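Local coordinates for protein alpha-galactosidase (Umbelopsis vinacea, PDB 3A5V) that probably hydrolyses terminal alpha-galactosyl residues from sugar chains, as a tetrameric fungal alpha-galactosidase of glycoside hydrolase family 27, at residues A[253-258]-A[282-287]; A[362-367]-A[385-390]; A[303-308]-A[344-349]. All coordinates share one frame; numbering follows the deposited sequence.

Contact 1 of 3, residues A[253-258]-A[282-287]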
loop_
_atom_site.group_PDB
_atom_site.type_symbol
_atom_site.label_atom_id
_atom_site.label_comp_id
_atom_site.label_asym_id
_atom_site.label_seq_id
_atom_site.Cartn_x
_atom_site.Cartn_y
_atom_site.Cartn_z
ATOM N N GLU A 253 -33.945 -5.225 -7.272
ATOM C CA GLU A 253 -32.635 -4.584 -7.052
ATOM C C GLU A 253 -32.699 -3.469 -5.997
ATOM O O GLU A 253 -31.844 -3.416 -5.131
ATOM C CB GLU A 253 -32.066 -4.049 -8.362
ATOM C CG GLU A 253 -31.581 -5.165 -9.276
ATOM C CD GLU A 253 -31.259 -4.703 -10.698
ATOM O OE1 GLU A 253 -31.721 -3.625 -11.142
ATOM O OE2 GLU A 253 -30.537 -5.451 -11.372
ATOM N N TYR A 254 -33.701 -2.580 -6.080
ATOM C CA TYR A 254 -33.916 -1.561 -5.037
ATOM C C TYR A 254 -34.218 -2.179 -3.679
ATOM O O TYR A 254 -33.791 -1.648 -2.639
ATOM C CB TYR A 254 -35.046 -0.583 -5.398
ATOM C CG TYR A 254 -34.648 0.421 -6.458
ATOM C CD1 TYR A 254 -33.378 1.029 -6.434
ATOM C CD2 TYR A 254 -35.535 0.762 -7.493
ATOM C CE1 TYR A 254 -32.998 1.952 -7.423
ATOM C CE2 TYR A 254 -35.168 1.690 -8.493
ATOM C CZ TYR A 254 -33.903 2.274 -8.447
ATOM O OH TYR A 254 -33.543 3.171 -9.440
ATOM N N ARG A 255 -34.972 -3.282 -3.675
ATOM C CA ARG A 255 -35.256 -3.943 -2.408
ATOM C C ARG A 255 -33.957 -4.438 -1.761
ATOM O O ARG A 255 -33.771 -4.328 -0.546
ATOM C CB ARG A 255 -36.254 -5.098 -2.591
ATOM C CG ARG A 255 -36.753 -5.664 -1.256
ATOM C CD ARG A 255 -37.486 -6.992 -1.451
ATOM N NE ARG A 255 -38.546 -6.915 -2.460
ATOM C CZ ARG A 255 -39.732 -6.337 -2.279
ATOM N NH1 ARG A 255 -40.031 -5.735 -1.121
ATOM N NH2 ARG A 255 -40.627 -6.354 -3.270
ATOM N N VAL A 256 -33.055 -4.983 -2.580
ATOM C CA VAL A 256 -31.767 -5.451 -2.075
ATOM C C VAL A 256 -30.949 -4.306 -1.489
ATOM O O VAL A 256 -30.437 -4.385 -0.374
ATOM C CB VAL A 256 -30.965 -6.186 -3.192
ATOM C CG1 VAL A 256 -29.544 -6.610 -2.682
ATOM C CG2 VAL A 256 -31.720 -7.371 -3.611
ATOM N N HIS A 257 -30.844 -3.246 -2.273
ATOM C CA HIS A 257 -30.148 -2.015 -1.928
ATOM C C HIS A 257 -30.667 -1.478 -0.586
ATOM O O HIS A 257 -29.895 -1.333 0.370
ATOM C CB HIS A 257 -30.360 -1.067 -3.130
ATOM C CG HIS A 257 -29.954 0.365 -2.922
ATOM N ND1 HIS A 257 -28.785 0.744 -2.299
ATOM C CD2 HIS A 257 -30.537 1.509 -3.362
ATOM C CE1 HIS A 257 -28.685 2.063 -2.329
ATOM N NE2 HIS A 257 -29.731 2.550 -2.977
ATOM N N TYR A 258 -31.982 -1.281 -0.484
ATOM C CA TYR A 258 -32.566 -0.754 0.756
ATOM C C TYR A 258 -32.342 -1.699 1.953
ATOM O O TYR A 258 -31.993 -1.261 3.055
ATOM C CB TYR A 258 -34.068 -0.476 0.551
ATOM C CG TYR A 258 -34.690 0.333 1.667
ATOM C CD1 TYR A 258 -35.139 -0.296 2.831
ATOM C CD2 TYR A 258 -34.810 1.721 1.570
ATOM C CE1 TYR A 258 -35.690 0.422 3.881
ATOM C CE2 TYR A 258 -35.382 2.467 2.624
ATOM C CZ TYR A 258 -35.816 1.797 3.777
ATOM O OH TYR A 258 -36.395 2.490 4.828
ATOM N N LYS A 282 -42.970 3.536 -2.623
ATOM C CA LYS A 282 -43.509 3.525 -1.250
ATOM C C LYS A 282 -43.337 2.142 -0.619
ATOM O O LYS A 282 -43.013 2.026 0.550
ATOM C CB LYS A 282 -44.998 3.899 -1.239
ATOM C CG LYS A 282 -45.315 5.347 -1.606
ATOM C CD LYS A 282 -46.852 5.591 -1.589
ATOM C CE LYS A 282 -47.169 7.054 -1.904
ATOM N NZ LYS A 282 -48.649 7.309 -2.087
ATOM N N GLU A 283 -43.571 1.094 -1.408
ATOM C CA GLU A 283 -43.414 -0.287 -0.926
ATOM C C GLU A 283 -42.018 -0.522 -0.337
ATOM O O GLU A 283 -41.869 -1.217 0.682
ATOM C CB GLU A 283 -43.699 -1.275 -2.065
ATOM C CG GLU A 283 -43.667 -2.737 -1.640
ATOM C CD GLU A 283 -43.985 -3.711 -2.775
ATOM O OE1 GLU A 283 -44.618 -3.300 -3.787
ATOM O OE2 GLU A 283 -43.581 -4.890 -2.647
ATOM N N ILE A 284 -41.002 0.063 -0.972
ATOM C CA ILE A 284 -39.601 -0.106 -0.527
ATOM C C ILE A 284 -39.201 0.833 0.635
ATOM O O ILE A 284 -38.528 0.422 1.587
ATOM C CB ILE A 284 -38.591 0.051 -1.716
ATOM C CG1 ILE A 284 -38.911 -0.924 -2.881
ATOM C CG2 ILE A 284 -37.106 -0.101 -1.228
ATOM C CD1 ILE A 284 -38.915 -2.443 -2.504
ATOM N N ILE A 285 -39.618 2.095 0.570
ATOM C CA ILE A 285 -39.105 3.075 1.543
ATOM C C ILE A 285 -40.047 3.349 2.728
ATOM O O ILE A 285 -39.674 4.078 3.653
ATOM C CB ILE A 285 -38.645 4.399 0.872
ATOM C CG1 ILE A 285 -39.850 5.225 0.369
ATOM C CG2 ILE A 285 -37.583 4.101 -0.255
ATOM C CD1 ILE A 285 -39.478 6.611 -0.200
ATOM N N MET A 286 -41.261 2.797 2.695
ATOM C CA MET A 286 -42.225 3.102 3.764
ATOM C C MET A 286 -42.662 1.883 4.552
ATOM O O MET A 286 -43.777 1.849 5.090
ATOM C CB MET A 286 -43.463 3.849 3.221
ATOM C CG MET A 286 -43.143 5.159 2.490
ATOM S SD MET A 286 -44.703 5.997 2.062
ATOM C CE MET A 286 -44.104 7.488 1.263
ATOM N N ASN A 287 -41.793 0.883 4.626
ATOM C CA ASN A 287 -42.124 -0.334 5.355
ATOM C C ASN A 287 -41.594 -0.197 6.778
ATOM O O ASN A 287 -40.387 -0.267 6.999
ATOM C CB ASN A 287 -41.531 -1.560 4.634
ATOM C CG ASN A 287 -41.882 -2.884 5.320
ATOM O OD1 ASN A 287 -41.848 -2.987 6.547
ATOM N ND2 ASN A 287 -42.206 -3.906 4.521
HETATM O O HOH W 1 -42.770 -5.327 -0.251
#
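Glu283 OE2 is approached by the guanidinium of Arg255 both directly and through water 1. The direct salt bridge, Arg255 NH2 to Glu283 OE2, is nearly straight but long at 3.4 Å, and its hydrogen bond is weak. The water is held more closely: it lies 2.6 Å from Glu283 OE2 and accepts from Arg255 NH1 at 2.9 Å. OE2 lies at the edge of the guanidinium, although the carboxylate is turned 47° from that plane. Each group has a further partner, Glu252 for Arg255 NE and Gln251 for Glu283 OE1. The two segments belong to neighbouring helices on the outer wall of the (beta/alpha)8 barrel, those following its seventh and eighth strands. Between them Ile284 suits its place by being branched. Its CD1 sits over one face of the guanidinium, 3.7 Å from Arg255 NH1, while CG2 is pressed against Tyr258 CB at 3.5 Å. The Tyr258 ring, brought alongside by a CG anti to the backbone N (chi1 -168°), carries Ile284 O over the centre of one face. Beside the CD2-CE2 bond of that ring, Ile285 CG2 lies 4.0 Å from Tyr258 CE2, and Tyr258 OH hydrogen-bonds to Tyr45 OH, which also meets Ile285 O.

Contact 2 of 3, residues A[362-367]-A[385-390]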
loop_
_atom_site.group_PDB
_atom_site.type_symbol
_atom_site.label_atom_id
_atom_site.label_comp_id
_atom_site.label_asym_id
_atom_site.label_seq_id
_atom_site.Cartn_x
_atom_site.Cartn_y
_atom_site.Cartn_z
ATOM N N ASP A 362 -41.417 -12.745 7.548
ATOM C CA ASP A 362 -40.903 -12.084 6.352
ATOM C C ASP A 362 -41.268 -10.610 6.491
ATOM O O ASP A 362 -42.459 -10.256 6.481
ATOM C CB ASP A 362 -41.511 -12.704 5.088
ATOM C CG ASP A 362 -40.923 -12.135 3.793
ATOM O OD1 ASP A 362 -40.698 -10.897 3.698
ATOM O OD2 ASP A 362 -40.698 -12.934 2.855
ATOM N N LEU A 363 -40.244 -9.761 6.626
ATOM C CA LEU A 363 -40.450 -8.339 6.938
ATOM C C LEU A 363 -40.954 -7.491 5.773
ATOM O O LEU A 363 -41.661 -6.488 5.982
ATOM C CB LEU A 363 -39.176 -7.723 7.534
ATOM C CG LEU A 363 -38.688 -8.343 8.851
ATOM C CD1 LEU A 363 -37.618 -7.442 9.440
ATOM C CD2 LEU A 363 -39.843 -8.557 9.876
ATOM N N TRP A 364 -40.592 -7.875 4.553
ATOM C CA TRP A 364 -41.118 -7.200 3.354
ATOM C C TRP A 364 -42.590 -7.519 3.135
ATOM O O TRP A 364 -43.389 -6.616 2.862
ATOM C CB TRP A 364 -40.306 -7.560 2.100
ATOM C CG TRP A 364 -38.986 -6.810 2.073
ATOM C CD1 TRP A 364 -37.727 -7.354 2.127
ATOM C CD2 TRP A 364 -38.809 -5.385 2.031
ATOM N NE1 TRP A 364 -36.780 -6.360 2.106
ATOM C CE2 TRP A 364 -37.410 -5.139 2.042
ATOM C CE3 TRP A 364 -39.696 -4.292 1.955
ATOM C CZ2 TRP A 364 -36.866 -3.844 2.001
ATOM C CZ3 TRP A 364 -39.154 -2.988 1.918
ATOM C CH2 TRP A 364 -37.749 -2.780 1.940
ATOM N N LYS A 365 -42.930 -8.802 3.245
ATOM C CA LYS A 365 -44.314 -9.271 3.076
ATOM C C LYS A 365 -45.152 -8.933 4.300
ATOM O O LYS A 365 -46.393 -8.861 4.217
ATOM C CB LYS A 365 -44.338 -10.776 2.761
ATOM C CG LYS A 365 -43.741 -11.093 1.391
ATOM C CD LYS A 365 -43.484 -12.595 1.118
ATOM C CE LYS A 365 -42.231 -12.777 0.222
ATOM N NZ LYS A 365 -42.397 -12.282 -1.175
ATOM N N GLN A 366 -44.466 -8.678 5.416
ATOM C CA GLN A 366 -45.090 -8.430 6.721
ATOM C C GLN A 366 -46.047 -9.579 7.091
ATOM O O GLN A 366 -47.237 -9.374 7.375
ATOM C CB GLN A 366 -45.782 -7.063 6.755
ATOM C CG GLN A 366 -44.841 -5.875 6.482
ATOM C CD GLN A 366 -45.520 -4.534 6.695
ATOM O OE1 GLN A 366 -46.732 -4.409 6.520
ATOM N NE2 GLN A 366 -44.746 -3.530 7.086
ATOM N N LYS A 367 -45.510 -10.795 7.065
ATOM C CA LYS A 367 -46.283 -11.965 7.456
ATOM C C LYS A 367 -45.391 -13.014 8.101
ATOM O O LYS A 367 -44.204 -13.140 7.763
ATOM C CB LYS A 367 -47.027 -12.564 6.262
ATOM C CG LYS A 367 -46.131 -13.173 5.219
ATOM C CD LYS A 367 -46.919 -13.967 4.188
ATOM C CE LYS A 367 -45.979 -14.512 3.114
ATOM N NZ LYS A 367 -46.747 -15.020 1.945
ATOM N N VAL A 385 -33.353 -10.271 -2.440
ATOM C CA VAL A 385 -33.209 -10.624 -1.021
ATOM C C VAL A 385 -34.487 -11.239 -0.471
ATOM O O VAL A 385 -35.574 -10.991 -0.994
ATOM C CB VAL A 385 -32.839 -9.387 -0.112
ATOM C CG1 VAL A 385 -31.359 -8.945 -0.333
ATOM C CG2 VAL A 385 -33.851 -8.212 -0.304
ATOM N N ARG A 386 -34.339 -12.053 0.573
ATOM C CA ARG A 386 -35.433 -12.290 1.514
ATOM C C ARG A 386 -34.932 -11.788 2.866
ATOM O O ARG A 386 -33.825 -12.138 3.288
ATOM C CB ARG A 386 -35.846 -13.774 1.592
ATOM C CG ARG A 386 -36.421 -14.346 0.271
ATOM C CD ARG A 386 -37.766 -13.700 -0.127
ATOM N NE ARG A 386 -38.856 -14.045 0.793
ATOM C CZ ARG A 386 -39.552 -15.185 0.752
ATOM N NH1 ARG A 386 -39.277 -16.114 -0.168
ATOM N NH2 ARG A 386 -40.525 -15.396 1.635
ATOM N N LEU A 387 -35.747 -10.960 3.511
ATOM C CA LEU A 387 -35.401 -10.306 4.766
ATOM C C LEU A 387 -36.269 -10.914 5.862
ATOM O O LEU A 387 -37.509 -10.771 5.833
ATOM C CB LEU A 387 -35.657 -8.787 4.672
ATOM C CG LEU A 387 -35.545 -8.001 5.989
ATOM C CD1 LEU A 387 -34.157 -8.146 6.612
ATOM C CD2 LEU A 387 -35.899 -6.526 5.805
ATOM N N LEU A 388 -35.621 -11.575 6.820
ATOM C CA LEU A 388 -36.320 -12.382 7.812
ATOM C C LEU A 388 -36.033 -11.894 9.208
ATOM O O LEU A 388 -34.909 -11.431 9.502
ATOM C CB LEU A 388 -35.886 -13.863 7.727
ATOM C CG LEU A 388 -35.880 -14.502 6.329
ATOM C CD1 LEU A 388 -35.249 -15.905 6.387
ATOM C CD2 LEU A 388 -37.300 -14.539 5.727
ATOM N N LYS A 389 -37.041 -12.011 10.071
ATOM C CA LYS A 389 -36.837 -11.855 11.505
ATOM C C LYS A 389 -37.177 -13.148 12.242
ATOM O O LYS A 389 -38.291 -13.672 12.123
ATOM C CB LYS A 389 -37.677 -10.693 12.058
ATOM C CG LYS A 389 -37.430 -10.425 13.558
ATOM C CD LYS A 389 -38.350 -9.320 14.056
ATOM C CE LYS A 389 -38.187 -9.076 15.556
ATOM N NZ LYS A 389 -39.086 -7.971 15.965
ATOM N N PHE A 390 -36.200 -13.649 12.994
ATOM C CA PHE A 390 -36.378 -14.818 13.857
ATOM C C PHE A 390 -36.847 -14.304 15.202
ATOM O O PHE A 390 -36.193 -13.436 15.792
ATOM C CB PHE A 390 -35.056 -15.593 14.000
ATOM C CG PHE A 390 -34.749 -16.504 12.824
ATOM C CD1 PHE A 390 -34.528 -15.978 11.553
ATOM C CD2 PHE A 390 -34.681 -17.880 13.003
ATOM C CE1 PHE A 390 -34.253 -16.829 10.440
ATOM C CE2 PHE A 390 -34.405 -18.735 11.930
ATOM C CZ PHE A 390 -34.197 -18.212 10.635
HETATM O O HOH W 2 -38.384 -10.796 2.170
#
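Successive bends in Arg386, at chi2 (-66°) and chi3 (-68°), curl its chain back toward Asp362, whose CG stands anti to the backbone N. The guanidinium meets the carboxylate side-on: Arg386 NE and NH2 both donate to Asp362 OD2, at 3.0 and 2.8 Å respectively, nearly in line with its C-O bond. The two planes are only 27° apart. The short acidic side chain has a second task, since Asp362 OD1 accepts from Lys365 N at 3.1 Å in an Asx motif and accepts a hydrogen bond from water 2, which in turn accepts from Leu387 N. This turn links two antiparallel strands of the C-terminal beta sandwich, and Gln366 and Lys367 opposite Asp362 form a G1 beta bulge. Strand 384-390 runs alongside, with Asp362 and Leu388 as a non-hydrogen-bonded pair and Leu363 N bonded to Leu387 O at 3.0 Å. Lys365 lays CE over one face of the Arg386 guanidinium, 3.4 Å from NH2; the nearby carboxylate probably eases the repulsion between the two cations. On the apolar side, Leu387 CB packs against Trp364 CD1 at 3.6 Å and Leu363 CD2 against Lys389 CB at 3.7 Å, while Trp364 NE1 donates to Thr259 of the barrel.

Contact 3 of 3, residues A[303-308]-A[344-349]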
loop_
_atom_site.group_PDB
_atom_site.type_symbol
_atom_site.label_atom_id
_atom_site.label_comp_id
_atom_site.label_asym_id
_atom_site.label_seq_id
_atom_site.Cartn_x
_atom_site.Cartn_y
_atom_site.Cartn_z
ATOM N N ASN A 303 -23.968 -9.188 10.121
ATOM C CA ASN A 303 -22.675 -9.660 9.606
ATOM C C ASN A 303 -22.851 -10.568 8.394
ATOM O O ASN A 303 -23.817 -11.323 8.346
ATOM C CB ASN A 303 -21.914 -10.452 10.698
ATOM C CG ASN A 303 -21.715 -9.642 11.966
ATOM O OD1 ASN A 303 -22.131 -10.040 13.072
ATOM N ND2 ASN A 303 -21.107 -8.492 11.814
ATOM N N ARG A 304 -21.920 -10.520 7.431
ATOM C CA ARG A 304 -21.970 -11.469 6.315
ATOM C C ARG A 304 -21.337 -12.810 6.754
ATOM O O ARG A 304 -20.132 -12.896 7.002
ATOM C CB ARG A 304 -21.302 -10.910 5.040
ATOM C CG ARG A 304 -21.456 -11.832 3.811
ATOM C CD ARG A 304 -21.231 -11.096 2.493
ATOM N NE ARG A 304 -19.818 -10.943 2.141
ATOM C CZ ARG A 304 -19.368 -10.175 1.140
ATOM N NH1 ARG A 304 -20.207 -9.445 0.402
ATOM N NH2 ARG A 304 -18.066 -10.105 0.903
ATOM N N ILE A 305 -22.164 -13.840 6.843
ATOM C CA ILE A 305 -21.780 -15.144 7.387
ATOM C C ILE A 305 -21.034 -15.987 6.344
ATOM O O ILE A 305 -20.028 -16.618 6.665
ATOM C CB ILE A 305 -23.030 -15.919 7.898
ATOM C CG1 ILE A 305 -23.755 -15.088 8.961
ATOM C CG2 ILE A 305 -22.648 -17.323 8.459
ATOM C CD1 ILE A 305 -22.825 -14.563 10.094
ATOM N N TRP A 306 -21.519 -15.972 5.107
ATOM C CA TRP A 306 -20.808 -16.624 4.007
ATOM C C TRP A 306 -21.111 -16.029 2.649
ATOM O O TRP A 306 -22.095 -15.286 2.471
ATOM C CB TRP A 306 -21.031 -18.156 3.970
ATOM C CG TRP A 306 -22.463 -18.700 4.046
ATOM C CD1 TRP A 306 -22.981 -19.433 5.076
ATOM C CD2 TRP A 306 -23.502 -18.647 3.034
ATOM N NE1 TRP A 306 -24.268 -19.828 4.786
ATOM C CE2 TRP A 306 -24.621 -19.338 3.553
ATOM C CE3 TRP A 306 -23.604 -18.058 1.760
ATOM C CZ2 TRP A 306 -25.825 -19.481 2.835
ATOM C CZ3 TRP A 306 -24.801 -18.193 1.044
ATOM C CH2 TRP A 306 -25.901 -18.897 1.593
ATOM N N VAL A 307 -20.224 -16.343 1.708
ATOM C CA VAL A 307 -20.443 -16.127 0.279
ATOM C C VAL A 307 -20.299 -17.500 -0.390
ATOM O O VAL A 307 -19.298 -18.194 -0.171
ATOM C CB VAL A 307 -19.397 -15.152 -0.348
ATOM C CG1 VAL A 307 -19.623 -15.007 -1.879
ATOM C CG2 VAL A 307 -19.483 -13.788 0.279
ATOM N N LYS A 308 -21.295 -17.898 -1.178
ATOM C CA LYS A 308 -21.246 -19.174 -1.902
ATOM C C LYS A 308 -21.617 -18.879 -3.346
ATOM O O LYS A 308 -22.788 -18.696 -3.666
ATOM C CB LYS A 308 -22.212 -20.204 -1.301
ATOM C CG LYS A 308 -21.854 -20.666 0.122
ATOM C CD LYS A 308 -22.969 -21.552 0.718
ATOM C CE LYS A 308 -22.622 -22.023 2.148
ATOM N NZ LYS A 308 -23.712 -22.926 2.668
ATOM N N ILE A 344 -26.504 -19.161 11.024
ATOM C CA ILE A 344 -27.149 -17.949 11.561
ATOM C C ILE A 344 -26.508 -17.503 12.887
ATOM O O ILE A 344 -26.280 -16.295 13.099
ATOM C CB ILE A 344 -28.691 -18.121 11.687
ATOM C CG1 ILE A 344 -29.311 -18.252 10.279
ATOM C CG2 ILE A 344 -29.341 -16.923 12.451
ATOM C CD1 ILE A 344 -30.739 -18.872 10.258
ATOM N N TRP A 345 -26.222 -18.478 13.762
ATOM C CA TRP A 345 -25.558 -18.216 15.048
ATOM C C TRP A 345 -24.110 -18.768 15.099
ATOM O O TRP A 345 -23.645 -19.243 16.150
ATOM C CB TRP A 345 -26.418 -18.749 16.223
ATOM C CG TRP A 345 -27.685 -17.931 16.379
ATOM C CD1 TRP A 345 -27.796 -16.713 16.978
ATOM C CD2 TRP A 345 -28.989 -18.261 15.897
ATOM N NE1 TRP A 345 -29.092 -16.265 16.916
ATOM C CE2 TRP A 345 -29.850 -17.192 16.258
ATOM C CE3 TRP A 345 -29.523 -19.356 15.199
ATOM C CZ2 TRP A 345 -31.208 -17.178 15.941
ATOM C CZ3 TRP A 345 -30.878 -19.348 14.878
ATOM C CH2 TRP A 345 -31.711 -18.265 15.262
ATOM N N VAL A 346 -23.395 -18.675 13.973
ATOM C CA VAL A 346 -22.017 -19.192 13.894
ATOM C C VAL A 346 -21.093 -18.714 15.034
ATOM O O VAL A 346 -20.326 -19.513 15.566
ATOM C CB VAL A 346 -21.344 -18.949 12.485
ATOM C CG1 VAL A 346 -21.260 -17.444 12.123
ATOM C CG2 VAL A 346 -19.957 -19.642 12.387
ATOM N N TYR A 347 -21.171 -17.434 15.415
ATOM C CA TYR A 347 -20.242 -16.896 16.409
ATOM C C TYR A 347 -20.532 -17.439 17.811
ATOM O O TYR A 347 -19.685 -17.339 18.711
ATOM C CB TYR A 347 -20.197 -15.361 16.366
ATOM C CG TYR A 347 -19.885 -14.856 14.961
ATOM C CD1 TYR A 347 -18.714 -15.256 14.296
ATOM C CD2 TYR A 347 -20.775 -14.012 14.292
ATOM C CE1 TYR A 347 -18.447 -14.830 12.993
ATOM C CE2 TYR A 347 -20.499 -13.550 13.005
ATOM C CZ TYR A 347 -19.344 -13.979 12.363
ATOM O OH TYR A 347 -19.091 -13.534 11.095
ATOM N N ASN A 348 -21.716 -18.034 17.975
ATOM C CA ASN A 348 -22.077 -18.689 19.239
ATOM C C ASN A 348 -21.709 -20.164 19.327
ATOM O O ASN A 348 -21.882 -20.766 20.381
ATOM C CB ASN A 348 -23.573 -18.535 19.532
ATOM C CG ASN A 348 -23.975 -17.095 19.765
ATOM O OD1 ASN A 348 -24.519 -16.439 18.871
ATOM N ND2 ASN A 348 -23.732 -16.601 20.969
ATOM N N LEU A 349 -21.235 -20.763 18.234
ATOM C CA LEU A 349 -20.904 -22.195 18.263
ATOM C C LEU A 349 -19.861 -22.493 19.357
ATOM O O LEU A 349 -18.938 -21.690 19.564
ATOM C CB LEU A 349 -20.414 -22.671 16.890
ATOM C CG LEU A 349 -21.489 -22.726 15.808
ATOM C CD1 LEU A 349 -20.836 -22.932 14.450
ATOM C CD2 LEU A 349 -22.537 -23.831 16.103
#
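The ring of Tyr347 meets Ile305 and Asn303 obliquely at one corner, while Val346 CG1, from the preceding residue, lies over the centre of one face, 3.8 Å above the plane. Ile305 CD1 and Asn303 OD1 each come to 3.9 Å from Tyr347 CE2, and the amide of Asn303 is turned 83° to the ring. The contact belongs to the C-terminal beta sandwich: strand 303-308 is one of the two outermost strands of its antiparallel sheet within the chain, and residues 346-348 make a short 3-10 turn in the loop after helix 341-344. That turn is closed by bonds from Asn348 N to Trp345 O and from Leu349 N to Val346 O, and it presents Val346 and Tyr347 together to the strand. Ile305 has helical backbone angles, and both it and Trp306 bond to Leu313 of the next strand, which fits a classic beta bulge. Tyrosine suits this place because its broad ring can pack against aliphatic carbons while its hydroxyl reaches a polar partner. Here Tyr347 OH is hydrogen-bonded to Asp198 of the second subunit, and Arg214 of that subunit makes a cation-pi contact with the ring, so the loop is also part of a subunit interface. An alanine in place of Tyr347 would probably leave Asp198 of the second subunit without this hydroxyl mate, remove the cation-pi partner of Arg214 there, and open a gap beside Ile305 CD1. Val346 holds CG1 between its backbone N and carbonyl carbon (chi1 60°). That places the methyl group where Ile305 reaches it tip to tip, with both CD1 and CG2 of Ile305 lying 3.9 Å from Val346 CG1.

Contact 1 is the most buried and lies in the barrel, between two of its outer helices; contacts 2 and 3 are partly buried and belong to the C-terminal beta sandwich. Contacts 1 and 2 meet at the domain boundary, where Asn287 ND2 probably bonds to Leu363 O and Trp364 CH2 packs against Ile284 O. Contacts 2 and 3 reach the same antiparallel sheet and touch through Phe390 against Ile344 and Trp345, whereas contacts 1 and 3 stay about 10 Å apart at their nearest atoms. Charge pairing and a bridging water mark the first two. Contact 3 joins its own segments mainly by apolar packing, while Tyr347 OH and Ile305 O bond to the second subunit.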